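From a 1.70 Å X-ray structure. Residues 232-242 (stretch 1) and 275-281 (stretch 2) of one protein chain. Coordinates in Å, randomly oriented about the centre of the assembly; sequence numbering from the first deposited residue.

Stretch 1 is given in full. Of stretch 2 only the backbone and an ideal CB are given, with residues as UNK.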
# COMPACT_ATOMS: atom_id res chain seq x y z
N PRO A 232 -1.89 -0.55 0.52
CA PRO A 232 -1.16 0.45 1.30
C PRO A 232 -0.89 0.02 2.73
O PRO A 232 0.06 0.56 3.33
CB PRO A 232 -2.08 1.70 1.23
CG PRO A 232 -3.40 1.19 0.85
CD PRO A 232 -3.13 -0.00 -0.04
N HIS A 233 -1.65 -0.93 3.30
CA HIS A 233 -1.21 -1.46 4.60
C HIS A 233 0.17 -2.07 4.46
O HIS A 233 1.01 -1.95 5.36
CB HIS A 233 -2.18 -2.53 5.12
CG HIS A 233 -3.51 -2.00 5.59
ND1 HIS A 233 -4.57 -1.76 4.74
CD2 HIS A 233 -3.97 -1.72 6.84
CE1 HIS A 233 -5.62 -1.36 5.44
NE2 HIS A 233 -5.28 -1.33 6.72
N VAL A 234 0.42 -2.76 3.34
CA VAL A 234 1.70 -3.43 3.15
C VAL A 234 2.77 -2.40 2.78
O VAL A 234 3.92 -2.51 3.25
CB VAL A 234 1.57 -4.54 2.08
CG1 VAL A 234 2.92 -5.25 1.83
CG2 VAL A 234 0.55 -5.59 2.54
N ALA A 235 2.42 -1.36 2.02
CA ALA A 235 3.38 -0.29 1.76
C ALA A 235 3.83 0.33 3.08
O ALA A 235 5.04 0.54 3.31
CB ALA A 235 2.76 0.82 0.89
N GLY A 236 2.87 0.62 3.96
CA GLY A 236 3.24 1.19 5.24
C GLY A 236 4.06 0.22 6.08
O GLY A 236 5.01 0.64 6.75
N ALA A 237 3.68 -1.06 6.11
CA ALA A 237 4.46 -2.01 6.90
C ALA A 237 5.89 -2.14 6.37
O ALA A 237 6.83 -2.33 7.15
CB ALA A 237 3.77 -3.39 6.91
N ALA A 238 6.08 -2.07 5.05
CA ALA A 238 7.43 -2.12 4.53
C ALA A 238 8.23 -0.93 4.99
O ALA A 238 9.39 -1.07 5.39
CB ALA A 238 7.43 -2.19 2.99
N ALA A 239 7.63 0.27 4.94
CA ALA A 239 8.37 1.45 5.40
C ALA A 239 8.72 1.32 6.88
O ALA A 239 9.85 1.61 7.30
CB ALA A 239 7.55 2.71 5.11
N TYR A 240 7.77 0.84 7.67
CA TYR A 240 7.99 0.57 9.09
C TYR A 240 9.17 -0.39 9.30
O TYR A 240 10.05 -0.13 10.14
CB TYR A 240 6.70 -0.01 9.63
CG TYR A 240 6.76 -0.48 11.04
CD1 TYR A 240 6.73 0.43 12.10
CD2 TYR A 240 6.83 -1.83 11.32
CE1 TYR A 240 6.79 -0.02 13.42
CE2 TYR A 240 6.84 -2.30 12.66
CZ TYR A 240 6.84 -1.39 13.67
OH TYR A 240 6.87 -1.88 14.94
N LEU A 241 9.20 -1.51 8.57
CA LEU A 241 10.26 -2.49 8.81
C LEU A 241 11.60 -1.98 8.31
O LEU A 241 12.64 -2.32 8.89
CB LEU A 241 9.91 -3.82 8.13
CG LEU A 241 8.74 -4.54 8.81
CD1 LEU A 241 8.32 -5.77 7.99
CD2 LEU A 241 9.15 -4.96 10.21
N MET A 242 11.61 -1.19 7.24
CA MET A 242 12.85 -0.60 6.78
C MET A 242 13.46 0.29 7.84
O MET A 242 14.67 0.23 8.09
CB MET A 242 12.63 0.22 5.49
CG MET A 242 12.40 -0.65 4.28
SD MET A 242 11.92 0.43 2.86
CE MET A 242 11.74 -0.87 1.65
N UNK A 275 -1.54 -13.49 6.58
CA UNK A 275 -2.12 -12.17 6.84
C UNK A 275 -1.04 -11.26 7.43
O UNK A 275 -0.35 -11.66 8.37
CB UNK A 275 -3.32 -12.27 7.78
N UNK A 276 -0.94 -10.02 6.93
CA UNK A 276 0.03 -9.05 7.41
C UNK A 276 0.06 -8.96 8.93
O UNK A 276 -0.98 -8.78 9.57
CB UNK A 276 -0.27 -7.67 6.82
N UNK A 277 1.27 -9.00 9.50
CA UNK A 277 1.51 -8.85 10.94
C UNK A 277 2.81 -8.08 11.13
O UNK A 277 3.80 -8.42 10.47
CB UNK A 277 1.57 -10.21 11.64
N UNK A 278 2.83 -7.06 12.00
CA UNK A 278 4.00 -6.19 12.08
C UNK A 278 5.09 -6.71 13.01
O UNK A 278 6.13 -6.06 13.12
CB UNK A 278 3.57 -4.80 12.54
N UNK A 279 4.90 -7.85 13.67
CA UNK A 279 5.96 -8.47 14.45
C UNK A 279 6.17 -7.87 15.83
O UNK A 279 7.22 -8.12 16.44
CB UNK A 279 7.27 -8.39 13.67
N UNK A 280 5.22 -7.10 16.33
CA UNK A 280 5.47 -6.30 17.53
C UNK A 280 5.47 -7.18 18.78
O UNK A 280 6.14 -6.84 19.76
CB UNK A 280 4.42 -5.19 17.66
N UNK A 281 4.76 -8.31 18.74
CA UNK A 281 4.65 -9.27 19.85
C UNK A 281 4.21 -8.58 21.15
O UNK A 281 4.91 -8.60 22.17
CB UNK A 281 5.99 -9.98 20.07

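Stretch 1 is helical throughout, with backbone hydrogen bonds from Gly-236 N to Pro-232 O (2.9 Å) through Met-242 N to Ala-238 O (2.9 Å). Its main-chain polar groups are thus largely engaged within the helix, and what it offers stretch 2 is mostly apolar surface plus the ring and hydroxyl of Tyr-240.

Position 275 has extended backbone angles (-121/135), and its ideal CB has nothing of stretch 1 within 5.5 Å. This helix sets no preference there; the residue is Leu-275, which makes no contact with it.

At position 276 CA-to-CB points toward the helix, and the ideal CB lies 4.8 Å from Val-234 CG2. The CA atoms of Val-234 and 276 are 7.2 Å apart, which leaves room for a side chain of moderate length above His-233, Val-234 and Ala-237. The small Ala-237 leaves a shallow depression, so leucine, isoleucine or methionine would suit. The residue is Leu-276, with chi1 t and chi2 p. CD1 packs on Ala-237 CB at 3.8 Å; CD2 is 4.3 Å from the same CB and lies 3.7 Å from His-233 CB and 4.0 Å from Val-234 CG2. Of the seven residues, it has the largest area covered by the helix, 84 Å².

Position 277 points its CB away, so the helix leaves the choice open. It is Tyr-277, whose OH turns along its own stretch and accepts a hydrogen bond from the backbone N of 281 (3.0 Å, angle 139°).

At position 278 CA-to-CB runs sideways, and the ideal CB is 4.1 Å from Tyr-240 CE2. A small or medium side chain, polar or apolar, could lie beside the ring. The residue is Asn-278, whose CB is 4.0 Å from Tyr-240 CE2. Its backbone O approaches the ring edge, 3.9 Å from CE2, and a water bridges the two residues, donating to Asn-278 O at 3.0 Å and lying 2.6 Å from Tyr-240 OH. That bridge uses the main chain and does not itself select asparagine.

Position 279 has phi/psi 81/16, and the positive phi by itself favours glycine; asparagine is a common alternative. An ideal CB would come no nearer to stretch 1 than 5.2 Å, to Leu-241 CD2, so the helix itself does not exclude a side chain here; the preference for glycine rests on the positive phi. The residue is Gly-279.

At position 280 CB also points sideways, 4.9 Å from Tyr-240 OH, so a longer side chain could reach the tyrosine tip. Ile-280 does so: chi1 t and chi2 p bring CD1 to 3.7 Å from Tyr-240 OH.

Position 281 is out of reach, with left-handed angles (53/60) that suit asparagine or glycine. It is Asn-281.

Stretch 2 275-281: LLYNGIN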
# COMPACT_ATOMS: atom_id res chain seq x y z
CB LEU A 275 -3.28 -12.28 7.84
CG LEU A 275 -3.87 -10.89 8.27
CD1 LEU A 275 -4.43 -10.12 7.07
CD2 LEU A 275 -4.96 -11.14 9.30
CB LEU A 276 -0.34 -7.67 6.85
CG LEU A 276 0.55 -6.45 7.19
CD1 LEU A 276 1.99 -6.72 6.73
CD2 LEU A 276 -0.07 -5.20 6.52
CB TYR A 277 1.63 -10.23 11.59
CG TYR A 277 1.94 -10.18 13.05
CD1 TYR A 277 1.07 -9.56 13.94
CD2 TYR A 277 3.11 -10.73 13.54
CE1 TYR A 277 1.38 -9.50 15.32
CE2 TYR A 277 3.41 -10.69 14.88
CZ TYR A 277 2.56 -10.07 15.76
OH TYR A 277 2.90 -10.03 17.10
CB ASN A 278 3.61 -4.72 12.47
CG ASN A 278 3.20 -4.55 13.94
OD1 ASN A 278 3.00 -3.42 14.41
ND2 ASN A 278 3.04 -5.63 14.66
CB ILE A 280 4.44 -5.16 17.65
CG1 ILE A 280 4.86 -4.15 18.71
CG2 ILE A 280 3.06 -5.73 17.93
CD1 ILE A 280 6.01 -3.23 18.28
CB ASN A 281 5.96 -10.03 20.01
CG ASN A 281 6.26 -10.93 18.82
OD1 ASN A 281 5.40 -11.68 18.37
ND2 ASN A 281 7.48 -10.85 18.31
O HOH W 1 7.33 -4.41 15.27
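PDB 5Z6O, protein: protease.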